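Local coordinates for mutual gliding motility protein C (MglC) (Myxococcus xanthus DK 1622, PDB 7CT3) that is a Roadblock/LC7-domain component of the polarity control system of the cell, in which it interacts with its paralog MglB and probably helps regulate gliding motility, at residues Met1-Leu7 with Val30-Gln34; Val14-Leu18 with Leu94-Ala98; Ala19-Phe25 with Asp89-Ala95; Glu49-Leu53 with Ser76-Thr81; Thr81-Leu85 with Arg106-Arg110. All coordinates share one frame; numbering follows the deposited sequence.

Interaction 1 of 5, residues Met1-Leu7 with Val30-Gln34; sequences MSFRTHL and VDTFQ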
# COMPACT_ATOMS: atom_id res chain seq x y z
N MSE A 1 -0.36 -17.19 19.57
CA MSE A 1 -1.34 -17.12 20.70
C MSE A 1 -0.97 -15.99 21.66
O MSE A 1 -1.85 -15.32 22.20
CB MSE A 1 -1.41 -18.45 21.45
CG MSE A 1 -2.51 -18.50 22.48
SE MSE A 1 -4.24 -18.17 21.63
CE MSE A 1 -5.27 -19.83 21.58
N SER A 2 0.34 -15.81 21.89
CA SER A 2 0.83 -14.67 22.65
C SER A 2 0.50 -13.35 21.92
O SER A 2 0.55 -12.30 22.57
CB SER A 2 2.31 -14.79 22.90
OG SER A 2 2.59 -15.91 23.72
N PHE A 3 0.18 -13.42 20.62
CA PHE A 3 -0.06 -12.24 19.75
C PHE A 3 -1.46 -11.66 19.94
O PHE A 3 -1.63 -10.46 19.67
CB PHE A 3 0.01 -12.59 18.26
CG PHE A 3 1.25 -13.31 17.81
CD1 PHE A 3 2.51 -12.87 18.19
CD2 PHE A 3 1.16 -14.40 16.96
CE1 PHE A 3 3.65 -13.53 17.76
CE2 PHE A 3 2.31 -15.06 16.53
CZ PHE A 3 3.55 -14.62 16.93
N ARG A 4 -2.46 -12.47 20.30
CA ARG A 4 -3.88 -12.11 20.02
C ARG A 4 -4.26 -10.81 20.73
O ARG A 4 -5.02 -10.03 20.13
CB ARG A 4 -4.88 -13.21 20.35
CG ARG A 4 -6.23 -12.93 19.71
CD ARG A 4 -7.21 -14.06 19.77
NE ARG A 4 -6.72 -15.26 19.12
CZ ARG A 4 -7.27 -16.46 19.25
NH1 ARG A 4 -6.76 -17.51 18.62
NH2 ARG A 4 -8.33 -16.61 20.02
N THR A 5 -3.77 -10.57 21.95
CA THR A 5 -4.04 -9.32 22.72
C THR A 5 -3.65 -8.11 21.87
O THR A 5 -4.40 -7.10 21.87
CB THR A 5 -3.34 -9.33 24.08
OG1 THR A 5 -3.85 -8.21 24.81
CG2 THR A 5 -1.83 -9.25 24.01
N HIS A 6 -2.53 -8.19 21.14
CA HIS A 6 -2.01 -7.09 20.28
C HIS A 6 -2.92 -6.93 19.05
O HIS A 6 -3.21 -5.78 18.69
CB HIS A 6 -0.55 -7.35 19.89
CG HIS A 6 0.36 -7.49 21.06
ND1 HIS A 6 0.42 -6.54 22.06
CD2 HIS A 6 1.24 -8.45 21.40
CE1 HIS A 6 1.29 -6.91 22.97
NE2 HIS A 6 1.81 -8.08 22.59
N LEU A 7 -3.36 -8.04 18.45
CA LEU A 7 -4.25 -8.04 17.26
C LEU A 7 -5.59 -7.40 17.66
O LEU A 7 -6.11 -6.59 16.87
CB LEU A 7 -4.46 -9.47 16.75
CG LEU A 7 -3.20 -10.27 16.42
CD1 LEU A 7 -3.55 -11.65 15.90
CD2 LEU A 7 -2.33 -9.53 15.41
N VAL A 30 -1.54 -17.82 11.30
CA VAL A 30 -1.05 -18.20 12.66
C VAL A 30 -2.09 -17.78 13.70
O VAL A 30 -2.43 -18.59 14.55
CB VAL A 30 0.31 -17.54 12.94
CG1 VAL A 30 0.78 -17.81 14.36
CG2 VAL A 30 1.36 -17.99 11.94
N ASP A 31 -2.56 -16.53 13.65
CA ASP A 31 -3.51 -15.98 14.65
C ASP A 31 -4.27 -14.82 14.01
O ASP A 31 -3.77 -14.23 13.04
CB ASP A 31 -2.79 -15.57 15.94
CG ASP A 31 -3.64 -15.70 17.20
OD1 ASP A 31 -4.87 -15.91 17.07
OD2 ASP A 31 -3.06 -15.60 18.30
N THR A 32 -5.46 -14.53 14.53
CA THR A 32 -6.32 -13.41 14.06
C THR A 32 -7.14 -12.87 15.23
O THR A 32 -7.32 -13.60 16.24
CB THR A 32 -7.24 -13.83 12.91
OG1 THR A 32 -7.59 -12.65 12.18
CG2 THR A 32 -8.50 -14.53 13.35
N PHE A 33 -7.59 -11.63 15.08
CA PHE A 33 -8.75 -11.06 15.81
C PHE A 33 -9.66 -10.37 14.79
O PHE A 33 -9.16 -9.48 14.08
CB PHE A 33 -8.31 -10.09 16.91
CG PHE A 33 -9.46 -9.66 17.77
CD1 PHE A 33 -10.27 -8.59 17.39
CD2 PHE A 33 -9.80 -10.36 18.92
CE1 PHE A 33 -11.35 -8.21 18.16
CE2 PHE A 33 -10.88 -9.98 19.69
CZ PHE A 33 -11.66 -8.91 19.31
N GLN A 34 -10.92 -10.79 14.70
CA GLN A 34 -11.92 -10.25 13.74
C GLN A 34 -12.91 -9.34 14.48
O GLN A 34 -13.31 -9.69 15.62
CB GLN A 34 -12.68 -11.37 13.03
CG GLN A 34 -11.79 -12.22 12.14
CD GLN A 34 -12.57 -12.98 11.09
OE1 GLN A 34 -13.80 -12.99 11.06
NE2 GLN A 34 -11.83 -13.65 10.22
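Arg4 sends CG anti to its own amide nitrogen (chi1 -165°) and then bends at chi3 (-59°), which brings the guanidinium edge to the carboxylate of Asp31. The contact seats the start of helix 4-13 on strand 29-34, an outer strand, within this chain, of the antiparallel sheet in this Roadblock/LC7 domain. Arg4 grips side-on, with both nitrogens on one oxygen: Arg4 NE lies 2.8 Å and NH1 2.9 Å from Asp31 OD1, in a salt bridge whose two planes stand 73° apart. OD1 is met there on its syn side, while on its anti side it takes the backbone N-H of Thr32, so three donors hold this oxygen and fix the rotation of the carboxylate. Asp31 OD2 faces the chain start, with Met1 N at 3.4 Å, completing a salt-bridge network, though Met1 is poorly ordered. With alanine in place of Asp31, the Arg4 guanidinium and the Met1 amino group would probably lose their shared counter-charge. A classic beta bulge sets Val30 and Asp31 together opposite Val22. Phe3, which also packs on Val116 of helix 102-117, brings its ring edge to Val30. Leu7 stands beyond the salt bridge: its CB meets Phe33 CB at 3.9 Å, and its CD1 reaches the backbone, 3.7 Å from Thr32 N.

Interaction 2 of 5, residues Val14-Leu18 with Leu94-Ala98; sequences VEGAL and LALHA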
# COMPACT_ATOMS: atom_id res chain seq x y z
N VAL A 14 -8.87 1.03 15.51
CA VAL A 14 -9.00 1.49 14.09
C VAL A 14 -10.46 1.37 13.65
O VAL A 14 -10.95 0.23 13.55
CB VAL A 14 -8.06 0.70 13.16
CG1 VAL A 14 -8.25 1.10 11.70
CG2 VAL A 14 -6.60 0.86 13.57
N GLU A 15 -11.11 2.51 13.39
CA GLU A 15 -12.50 2.57 12.86
C GLU A 15 -12.52 1.84 11.51
O GLU A 15 -11.67 2.15 10.65
CB GLU A 15 -12.99 4.01 12.70
CG GLU A 15 -13.17 4.78 14.01
CD GLU A 15 -13.45 3.95 15.25
OE1 GLU A 15 -12.57 3.89 16.13
OE2 GLU A 15 -14.56 3.38 15.35
N GLY A 16 -13.44 0.87 11.37
CA GLY A 16 -13.66 0.12 10.12
C GLY A 16 -12.78 -1.11 9.98
O GLY A 16 -12.85 -1.75 8.93
N ALA A 17 -11.97 -1.44 11.00
CA ALA A 17 -11.08 -2.63 11.00
C ALA A 17 -11.92 -3.90 10.89
O ALA A 17 -12.85 -4.06 11.70
CB ALA A 17 -10.22 -2.65 12.24
N LEU A 18 -11.61 -4.76 9.91
CA LEU A 18 -12.26 -6.08 9.71
C LEU A 18 -11.54 -7.12 10.57
O LEU A 18 -12.21 -7.92 11.24
CB LEU A 18 -12.16 -6.48 8.23
CG LEU A 18 -13.25 -5.95 7.30
CD1 LEU A 18 -13.67 -4.54 7.66
CD2 LEU A 18 -12.78 -6.00 5.85
N LEU A 94 -3.36 -5.92 8.69
CA LEU A 94 -4.61 -5.24 9.08
C LEU A 94 -5.46 -5.05 7.82
O LEU A 94 -4.94 -4.51 6.83
CB LEU A 94 -4.27 -3.90 9.73
CG LEU A 94 -5.46 -2.96 9.97
CD1 LEU A 94 -6.47 -3.58 10.92
CD2 LEU A 94 -4.96 -1.62 10.50
N ALA A 95 -6.71 -5.50 7.87
CA ALA A 95 -7.73 -5.26 6.82
C ALA A 95 -8.79 -4.34 7.42
O ALA A 95 -9.24 -4.62 8.56
CB ALA A 95 -8.33 -6.56 6.35
N LEU A 96 -9.16 -3.28 6.71
CA LEU A 96 -10.28 -2.41 7.14
C LEU A 96 -11.18 -2.09 5.94
O LEU A 96 -10.70 -2.18 4.79
CB LEU A 96 -9.73 -1.15 7.82
CG LEU A 96 -8.76 -0.28 7.03
CD1 LEU A 96 -8.94 1.18 7.40
CD2 LEU A 96 -7.32 -0.69 7.26
N HIS A 97 -12.45 -1.79 6.20
CA HIS A 97 -13.42 -1.29 5.20
C HIS A 97 -12.85 -0.01 4.59
O HIS A 97 -12.17 0.73 5.32
CB HIS A 97 -14.80 -1.10 5.85
CG HIS A 97 -15.87 -0.79 4.88
ND1 HIS A 97 -16.09 0.49 4.39
CD2 HIS A 97 -16.80 -1.57 4.29
CE1 HIS A 97 -17.09 0.47 3.54
NE2 HIS A 97 -17.55 -0.78 3.47
N ALA A 98 -13.12 0.25 3.30
CA ALA A 98 -12.58 1.40 2.53
C ALA A 98 -13.01 2.74 3.14
O ALA A 98 -12.32 3.74 2.88
CB ALA A 98 -13.02 1.30 1.09
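Gly16 O takes the backbone N-H of His97 at 2.8 Å, and Leu18 N gives its hydrogen to Ala95 O at 2.7 Å. Between these two bonds Ala17 and Leu96 form an antiparallel non-hydrogen-bonded pair, the place where strand 17-24 starts along strand 90-97 in the central sheet of the Roadblock/LC7 domain. Close by, Leu96 CB sits 3.4 Å from Gly16 O, so side chain as well as backbone crowds this carbonyl.

On the sheet face carrying Ala17 and Leu96, the methyl of Ala17, its CB, meets Leu94 CD1 at 4.1 Å, while Val14 reaches CD2 of Leu94 with one branch and CD1 of Leu96 with the other, both loosely. Helices 4-13 and 102-117 lie over this side, Val11 against Ala17 and Leu109 against Leu94. Leu18 turns to the other face, towards Ala46 and Trp47 of helix 44-61, and packs its CB on that of Ala95.

What positions the first shell is a type II turn from Val14 to Ala17, closed by the bond from Ala17 N to Val14 O, with Gly16 at positive phi (88°). It reverses the chain straight after helix 4-13. The imidazole of His97 leads away from the pair, and its ND1 accepts from Asp99 N. Leu18 CG lies anti to its carbonyl carbon (chi1 -85°), and Leu18 CD1 ends 3.3 Å from His97 N.

Interaction 3 of 5, residues Ala19-Phe25 with Asp89-Ala95; sequences ACSVMGF and DYFLVLA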
# COMPACT_ATOMS: atom_id res chain seq x y z
N ALA A 19 -10.21 -7.11 10.52
CA ALA A 19 -9.36 -8.17 11.11
C ALA A 19 -7.92 -7.67 11.20
O ALA A 19 -7.50 -6.85 10.35
CB ALA A 19 -9.44 -9.41 10.26
N CYS A 20 -7.19 -8.18 12.19
CA CYS A 20 -5.72 -8.08 12.28
C CYS A 20 -5.17 -9.49 12.52
O CYS A 20 -5.68 -10.17 13.43
CB CYS A 20 -5.29 -7.11 13.38
SG CYS A 20 -3.55 -6.64 13.25
N SER A 21 -4.22 -9.92 11.70
CA SER A 21 -3.77 -11.33 11.64
C SER A 21 -2.25 -11.39 11.52
O SER A 21 -1.66 -10.44 11.01
CB SER A 21 -4.43 -12.04 10.49
OG SER A 21 -5.83 -11.83 10.51
N VAL A 22 -1.67 -12.50 11.99
CA VAL A 22 -0.29 -12.92 11.63
C VAL A 22 -0.40 -14.08 10.65
O VAL A 22 -1.11 -15.05 10.89
CB VAL A 22 0.55 -13.25 12.88
CG1 VAL A 22 1.93 -13.78 12.51
CG2 VAL A 22 0.67 -12.05 13.80
N MSE A 23 0.30 -13.93 9.53
CA MSE A 23 0.25 -14.85 8.41
C MSE A 23 1.68 -15.29 8.09
O MSE A 23 2.60 -14.49 8.20
CB MSE A 23 -0.40 -14.11 7.23
CG MSE A 23 -0.26 -14.79 5.89
SE MSE A 23 -1.57 -16.22 5.72
CE MSE A 23 -3.30 -15.42 6.18
N GLY A 24 1.86 -16.56 7.72
CA GLY A 24 3.16 -17.04 7.28
C GLY A 24 3.38 -16.80 5.80
O GLY A 24 2.40 -16.81 5.05
N PHE A 25 4.63 -16.63 5.37
CA PHE A 25 5.02 -16.60 3.93
C PHE A 25 4.76 -17.98 3.30
O PHE A 25 4.69 -18.06 2.06
CB PHE A 25 6.46 -16.11 3.78
CG PHE A 25 6.65 -14.66 4.13
CD1 PHE A 25 6.11 -13.66 3.33
CD2 PHE A 25 7.36 -14.29 5.26
CE1 PHE A 25 6.28 -12.33 3.65
CE2 PHE A 25 7.54 -12.95 5.58
CZ PHE A 25 6.99 -11.97 4.78
N ASP A 89 9.71 -15.40 8.64
CA ASP A 89 8.66 -16.39 8.29
C ASP A 89 7.25 -15.79 8.37
O ASP A 89 6.33 -16.43 7.82
CB ASP A 89 8.73 -17.61 9.21
CG ASP A 89 10.04 -18.38 9.13
OD1 ASP A 89 10.62 -18.46 8.03
OD2 ASP A 89 10.48 -18.88 10.18
N TYR A 90 7.05 -14.64 9.02
CA TYR A 90 5.70 -14.12 9.37
C TYR A 90 5.56 -12.63 9.08
O TYR A 90 6.52 -11.85 9.26
CB TYR A 90 5.39 -14.39 10.84
CG TYR A 90 5.45 -15.84 11.23
CD1 TYR A 90 4.57 -16.76 10.68
CD2 TYR A 90 6.39 -16.31 12.13
CE1 TYR A 90 4.63 -18.11 11.02
CE2 TYR A 90 6.46 -17.65 12.49
CZ TYR A 90 5.58 -18.55 11.92
OH TYR A 90 5.63 -19.87 12.26
N PHE A 91 4.36 -12.23 8.66
CA PHE A 91 3.97 -10.80 8.53
C PHE A 91 2.64 -10.56 9.25
O PHE A 91 1.87 -11.50 9.50
CB PHE A 91 3.91 -10.36 7.07
CG PHE A 91 2.93 -11.08 6.18
CD1 PHE A 91 3.28 -12.28 5.58
CD2 PHE A 91 1.68 -10.53 5.90
CE1 PHE A 91 2.39 -12.93 4.74
CE2 PHE A 91 0.80 -11.18 5.05
CZ PHE A 91 1.16 -12.37 4.47
N LEU A 92 2.43 -9.30 9.59
CA LEU A 92 1.24 -8.77 10.30
C LEU A 92 0.37 -8.07 9.26
O LEU A 92 0.93 -7.29 8.48
CB LEU A 92 1.78 -7.81 11.36
CG LEU A 92 0.78 -7.22 12.33
CD1 LEU A 92 0.09 -8.30 13.14
CD2 LEU A 92 1.49 -6.23 13.25
N VAL A 93 -0.93 -8.38 9.20
CA VAL A 93 -1.86 -7.76 8.21
C VAL A 93 -3.08 -7.20 8.94
O VAL A 93 -3.72 -7.93 9.70
CB VAL A 93 -2.25 -8.73 7.08
CG1 VAL A 93 -2.72 -10.08 7.59
CG2 VAL A 93 -3.30 -8.13 6.15
N LEU A 94 -3.36 -5.92 8.69
CA LEU A 94 -4.61 -5.24 9.08
C LEU A 94 -5.46 -5.05 7.82
O LEU A 94 -4.94 -4.51 6.83
CB LEU A 94 -4.27 -3.90 9.73
CG LEU A 94 -5.46 -2.96 9.97
CD1 LEU A 94 -6.47 -3.58 10.92
CD2 LEU A 94 -4.96 -1.62 10.50
N ALA A 95 -6.71 -5.50 7.87
CA ALA A 95 -7.73 -5.26 6.82
C ALA A 95 -8.79 -4.34 7.42
O ALA A 95 -9.24 -4.62 8.56
CB ALA A 95 -8.33 -6.56 6.35
O HOH W 1 -6.16 -9.61 8.88
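Val93 O is gripped by two donors: Ser21 N reaches it at 2.9 Å in the carbonyl plane, and a water that also bonds Ser21 OG gives it a second hydrogen. The same hydroxyl is hydrogen-bonded to Thr32 OG1 on the neighbouring strand 29-34. In return Val93 N reaches Ser21 O at 2.8 Å, and Met23 and Phe91 exchange an equally regular pair of backbone bonds. At Ala19 one bond is sound, Ala95 N to Ala19 O; its return, Ala19 N to Ala95 O, is weak.

These are two inner, neighbouring strands of the antiparallel Roadblock/LC7 sheet; residues 19-24 and 90-95 run at 151° to each other. On the face turned to helices 4-13 and 102-117, Leu92 CD1 lies 3.9 Å from Val22 CG2 and also touches Cys20 SG, while Tyr90 packs its CB on the other Val22 branch. On the opposite face Phe91 takes the cramped rotamer between N and carbonyl carbon (chi1 61°), which sets its ring beside Met23, with Met23 CB over a face in a CH-pi contact whose fine spacing is doubtful.

Phe91 CD1 lies over one face of the Phe25 ring, toward its rim, 3.6 Å from Phe25 CE1, with the planes at 41°. Replacing Phe25 with a serine would probably uncover that part of Phe91 and deprive Lys65 of its cation-pi partner. Past the strand end, Phe25 N still holds Asp89 O at 3.0 Å.

Interaction 4 of 5, residues Glu49-Leu53 with Ser76-Thr81; sequences EYANL and SEKVLT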
# COMPACT_ATOMS: atom_id res chain seq x y z
N GLU A 49 -14.40 -9.37 -0.80
CA GLU A 49 -13.19 -8.77 -1.44
C GLU A 49 -11.95 -9.15 -0.63
O GLU A 49 -10.93 -9.48 -1.27
CB GLU A 49 -13.35 -7.26 -1.62
CG GLU A 49 -14.42 -6.93 -2.63
CD GLU A 49 -14.32 -5.55 -3.26
OE1 GLU A 49 -13.47 -4.76 -2.82
OE2 GLU A 49 -15.09 -5.28 -4.20
N TYR A 50 -12.02 -9.15 0.70
CA TYR A 50 -10.87 -9.54 1.57
C TYR A 50 -10.43 -10.97 1.23
O TYR A 50 -9.22 -11.20 1.02
CB TYR A 50 -11.19 -9.35 3.05
CG TYR A 50 -10.03 -9.63 3.97
CD1 TYR A 50 -8.72 -9.35 3.60
CD2 TYR A 50 -10.23 -10.17 5.23
CE1 TYR A 50 -7.65 -9.60 4.44
CE2 TYR A 50 -9.17 -10.43 6.09
CZ TYR A 50 -7.87 -10.15 5.69
OH TYR A 50 -6.82 -10.40 6.52
N ALA A 51 -11.37 -11.91 1.16
CA ALA A 51 -11.12 -13.31 0.74
C ALA A 51 -10.41 -13.31 -0.61
O ALA A 51 -9.43 -14.05 -0.77
CB ALA A 51 -12.42 -14.08 0.69
N ASN A 52 -10.86 -12.48 -1.55
CA ASN A 52 -10.34 -12.44 -2.95
C ASN A 52 -8.99 -11.71 -3.02
O ASN A 52 -8.38 -11.76 -4.10
CB ASN A 52 -11.37 -11.83 -3.90
CG ASN A 52 -12.59 -12.72 -4.07
OD1 ASN A 52 -12.51 -13.92 -3.83
ND2 ASN A 52 -13.71 -12.14 -4.47
N LEU A 53 -8.54 -11.07 -1.93
CA LEU A 53 -7.22 -10.39 -1.86
C LEU A 53 -6.16 -11.33 -1.27
O LEU A 53 -4.98 -11.04 -1.45
CB LEU A 53 -7.32 -9.12 -0.99
CG LEU A 53 -8.07 -7.93 -1.58
CD1 LEU A 53 -8.17 -6.81 -0.57
CD2 LEU A 53 -7.40 -7.43 -2.85
N SER A 76 -8.58 -3.03 -2.51
CA SER A 76 -9.71 -3.18 -3.45
C SER A 76 -10.61 -1.94 -3.31
O SER A 76 -10.25 -1.04 -2.53
CB SER A 76 -10.46 -4.45 -3.18
OG SER A 76 -11.06 -4.41 -1.89
N GLU A 77 -11.73 -1.92 -4.04
CA GLU A 77 -12.75 -0.85 -3.91
C GLU A 77 -13.26 -0.80 -2.47
O GLU A 77 -13.44 0.31 -1.95
CB GLU A 77 -13.88 -1.08 -4.92
CG GLU A 77 -13.46 -0.84 -6.36
CD GLU A 77 -14.53 -1.06 -7.41
OE1 GLU A 77 -15.72 -1.22 -7.03
OE2 GLU A 77 -14.18 -1.08 -8.61
N LYS A 78 -13.46 -1.95 -1.81
CA LYS A 78 -14.17 -2.04 -0.51
C LYS A 78 -13.22 -2.30 0.66
O LYS A 78 -13.64 -2.07 1.81
CB LYS A 78 -15.23 -3.15 -0.57
CG LYS A 78 -16.34 -2.93 -1.59
CD LYS A 78 -17.43 -3.98 -1.52
CE LYS A 78 -18.44 -3.85 -2.64
NZ LYS A 78 -19.31 -5.05 -2.73
N VAL A 79 -11.99 -2.77 0.42
CA VAL A 79 -11.08 -3.22 1.51
C VAL A 79 -9.70 -2.62 1.31
O VAL A 79 -9.20 -2.66 0.17
CB VAL A 79 -10.99 -4.75 1.60
CG1 VAL A 79 -10.05 -5.20 2.71
CG2 VAL A 79 -12.35 -5.39 1.76
N LEU A 80 -9.13 -2.09 2.39
CA LEU A 80 -7.73 -1.60 2.45
C LEU A 80 -6.95 -2.54 3.37
O LEU A 80 -7.54 -3.03 4.35
CB LEU A 80 -7.71 -0.17 2.98
CG LEU A 80 -8.75 0.78 2.38
CD1 LEU A 80 -8.65 2.15 3.03
CD2 LEU A 80 -8.61 0.89 0.87
N THR A 81 -5.69 -2.79 3.05
CA THR A 81 -4.79 -3.61 3.90
C THR A 81 -3.50 -2.83 4.16
O THR A 81 -3.12 -1.98 3.33
CB THR A 81 -4.51 -4.99 3.30
OG1 THR A 81 -3.76 -4.83 2.11
CG2 THR A 81 -5.79 -5.76 3.04
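Glu49 reaches from helix 44-61 to the hairpin turn that links strands 71-75 and 79-87, where the helix packs against the Roadblock/LC7 sheet. Its CG lies anti to the carbonyl carbon (chi1 -68°) and the chain runs out extended beyond it, which carries the carboxylate to the turn. There Glu49 OE1 accepts twice: Ser76 OG donates at 2.6 Å from the anti side, and Lys78 N at 3.0 Å from the syn side, 34° out of the carboxylate plane. With two donors on one oxygen the carboxylate is held against rotation. Lys78 crosses it at about a right angle, its aliphatic chain lying against the carboxylate and Lys78 NZ still 4.5 Å from Glu49 OE2; this ammonium would probably offset some of the negative charge, while Glu77 nearby would probably work the other way.

Tyr50 follows: its ring is approached obliquely by Val79 CG1 and Thr81 CG2, and its backbone N and CB lie against Val79 CG2. Leu53, one turn further on, slides past Val79 in the opposite direction and brings Leu53 CD1 to 4.1 Å from Val79 CB, within reach of Thr81 CG2 as well. Leu53 also packs on Val69 of the second subunit, and Ser76 on Thr68 of that subunit, so this corner lies close to the dimer interface. Ser76 itself is braced by an ST motif: Ser76 OG, the donor to Glu49, accepts from Val79 N at 3.0 Å.

Interaction 5 of 5, residues Thr81-Leu85 with Arg106-Arg110; sequences TVMRL and RYVLR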
# COMPACT_ATOMS: atom_id res chain seq x y z
N THR A 81 -5.69 -2.79 3.05
CA THR A 81 -4.79 -3.61 3.90
C THR A 81 -3.50 -2.83 4.16
O THR A 81 -3.12 -1.98 3.33
CB THR A 81 -4.51 -4.99 3.30
OG1 THR A 81 -3.76 -4.83 2.11
CG2 THR A 81 -5.79 -5.76 3.04
N VAL A 82 -2.90 -3.12 5.31
CA VAL A 82 -1.55 -2.64 5.73
C VAL A 82 -0.83 -3.86 6.28
O VAL A 82 -1.39 -4.57 7.11
CB VAL A 82 -1.63 -1.54 6.80
CG1 VAL A 82 -0.27 -0.90 7.02
CG2 VAL A 82 -2.68 -0.50 6.48
N MSE A 83 0.41 -4.06 5.83
CA MSE A 83 1.20 -5.20 6.25
C MSE A 83 2.60 -4.75 6.65
O MSE A 83 3.17 -3.87 6.01
CB MSE A 83 1.29 -6.22 5.11
CG MSE A 83 -0.03 -6.83 4.74
SE MSE A 83 0.18 -7.90 3.13
CE MSE A 83 -0.01 -6.58 1.69
N ARG A 84 3.13 -5.39 7.71
CA ARG A 84 4.49 -5.17 8.17
C ARG A 84 5.14 -6.52 8.51
O ARG A 84 4.40 -7.48 8.83
CB ARG A 84 4.53 -4.27 9.40
CG ARG A 84 4.18 -2.81 9.11
CD ARG A 84 4.41 -1.89 10.29
NE ARG A 84 4.40 -0.53 9.79
CZ ARG A 84 5.47 0.20 9.48
NH1 ARG A 84 6.69 -0.26 9.67
NH2 ARG A 84 5.30 1.42 9.00
N LEU A 85 6.47 -6.58 8.44
CA LEU A 85 7.27 -7.80 8.73
C LEU A 85 7.34 -8.01 10.25
O LEU A 85 7.61 -7.04 10.97
CB LEU A 85 8.67 -7.62 8.13
CG LEU A 85 9.51 -8.89 8.08
CD1 LEU A 85 8.90 -9.90 7.13
CD2 LEU A 85 10.94 -8.56 7.67
N ARG A 106 -2.49 2.62 9.55
CA ARG A 106 -1.03 2.61 9.25
C ARG A 106 -0.25 2.94 10.53
O ARG A 106 0.72 2.23 10.84
CB ARG A 106 -0.73 3.59 8.11
CG ARG A 106 -1.30 3.18 6.77
CD ARG A 106 -0.97 4.15 5.65
NE ARG A 106 0.47 4.32 5.51
CZ ARG A 106 1.15 5.45 5.74
NH1 ARG A 106 0.52 6.56 6.07
NH2 ARG A 106 2.46 5.46 5.60
N TYR A 107 -0.70 3.97 11.26
CA TYR A 107 -0.05 4.44 12.51
C TYR A 107 -0.11 3.33 13.57
O TYR A 107 0.94 2.97 14.14
CB TYR A 107 -0.70 5.74 12.99
CG TYR A 107 -0.36 6.11 14.41
CD1 TYR A 107 0.86 6.70 14.72
CD2 TYR A 107 -1.23 5.82 15.44
CE1 TYR A 107 1.18 7.02 16.03
CE2 TYR A 107 -0.92 6.13 16.75
CZ TYR A 107 0.29 6.74 17.05
OH TYR A 107 0.60 7.05 18.34
N VAL A 108 -1.30 2.78 13.82
CA VAL A 108 -1.49 1.76 14.89
C VAL A 108 -0.68 0.50 14.55
O VAL A 108 -0.06 -0.07 15.46
CB VAL A 108 -2.98 1.46 15.14
CG1 VAL A 108 -3.16 0.27 16.06
CG2 VAL A 108 -3.70 2.67 15.69
N LEU A 109 -0.66 0.06 13.29
CA LEU A 109 0.11 -1.16 12.93
C LEU A 109 1.61 -0.91 13.14
O LEU A 109 2.29 -1.83 13.62
CB LEU A 109 -0.19 -1.62 11.50
CG LEU A 109 0.05 -3.11 11.29
CD1 LEU A 109 -0.97 -3.94 12.06
CD2 LEU A 109 0.04 -3.48 9.82
N ARG A 110 2.10 0.29 12.82
CA ARG A 110 3.53 0.66 13.02
C ARG A 110 3.87 0.57 14.51
O ARG A 110 4.95 0.05 14.84
CB ARG A 110 3.83 2.05 12.44
CG ARG A 110 5.30 2.43 12.52
CD ARG A 110 5.64 3.73 11.81
NE ARG A 110 4.89 4.88 12.31
CZ ARG A 110 5.18 5.59 13.41
NH1 ARG A 110 6.23 5.29 14.17
NH2 ARG A 110 4.41 6.60 13.75
O HOH W 2 1.92 0.53 9.19
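Helix 102-117 lies along strand 79-87, residues 106-110 running at only 21° to residues 81-85, and Leu109 and Val82 make the apolar seam between them. Leu109 CD2 is 3.8 Å from Val82 CG1 and also lies on the backbone, 3.3 Å from Val82 O, the two side chains sliding past each other in opposite directions. The other Val82 branch, CG2, meets the CG of Arg106, whose chain crosses it at about a right angle. This is the helix-on-sheet layer of the Roadblock/LC7 fold, with Leu109 also resting on Leu92 and Leu94 of the next strand.

Arg84 rises over the helix with its chain extended from CG to NE. That reach lays one guanidinium face over the aliphatic part of Arg110, with Arg84 CZ 3.8 Å from Arg110 CG, while the two guanidinium planes stand 74° apart. At the guanidinium edge a water accepts from Arg84 NE at 2.8 Å and donates to Arg106 O at 2.7 Å, bridging strand to helix. Glu71 supplies counter-charge, through a salt bridge to Arg106 NE and a weak, long ion pair with Arg84 NH2.

How the interactions relate
Interactions 2 and 3 are the buried spine: successive parts of one strand pair, 17-24 with 90-97, sharing Leu94 and Ala95 and held chiefly by backbone bonds. The other three attach helices to the same sheet and are only partly buried. Interactions 1 and 4 lie on opposite sides of the chain's centre, about 20 Å apart between centres, and each turns on an acidic side chain, paired with charges in interaction 1 but with a hydroxyl and an amide in interaction 4. Interaction 5 shares Thr81 with interaction 4 but relies on apolar packing, a guanidinium laid over an arginine chain, and a water. Backbone bonds from Leu92 and Leu94 to Arg84 and Val82 tie it to interaction 3.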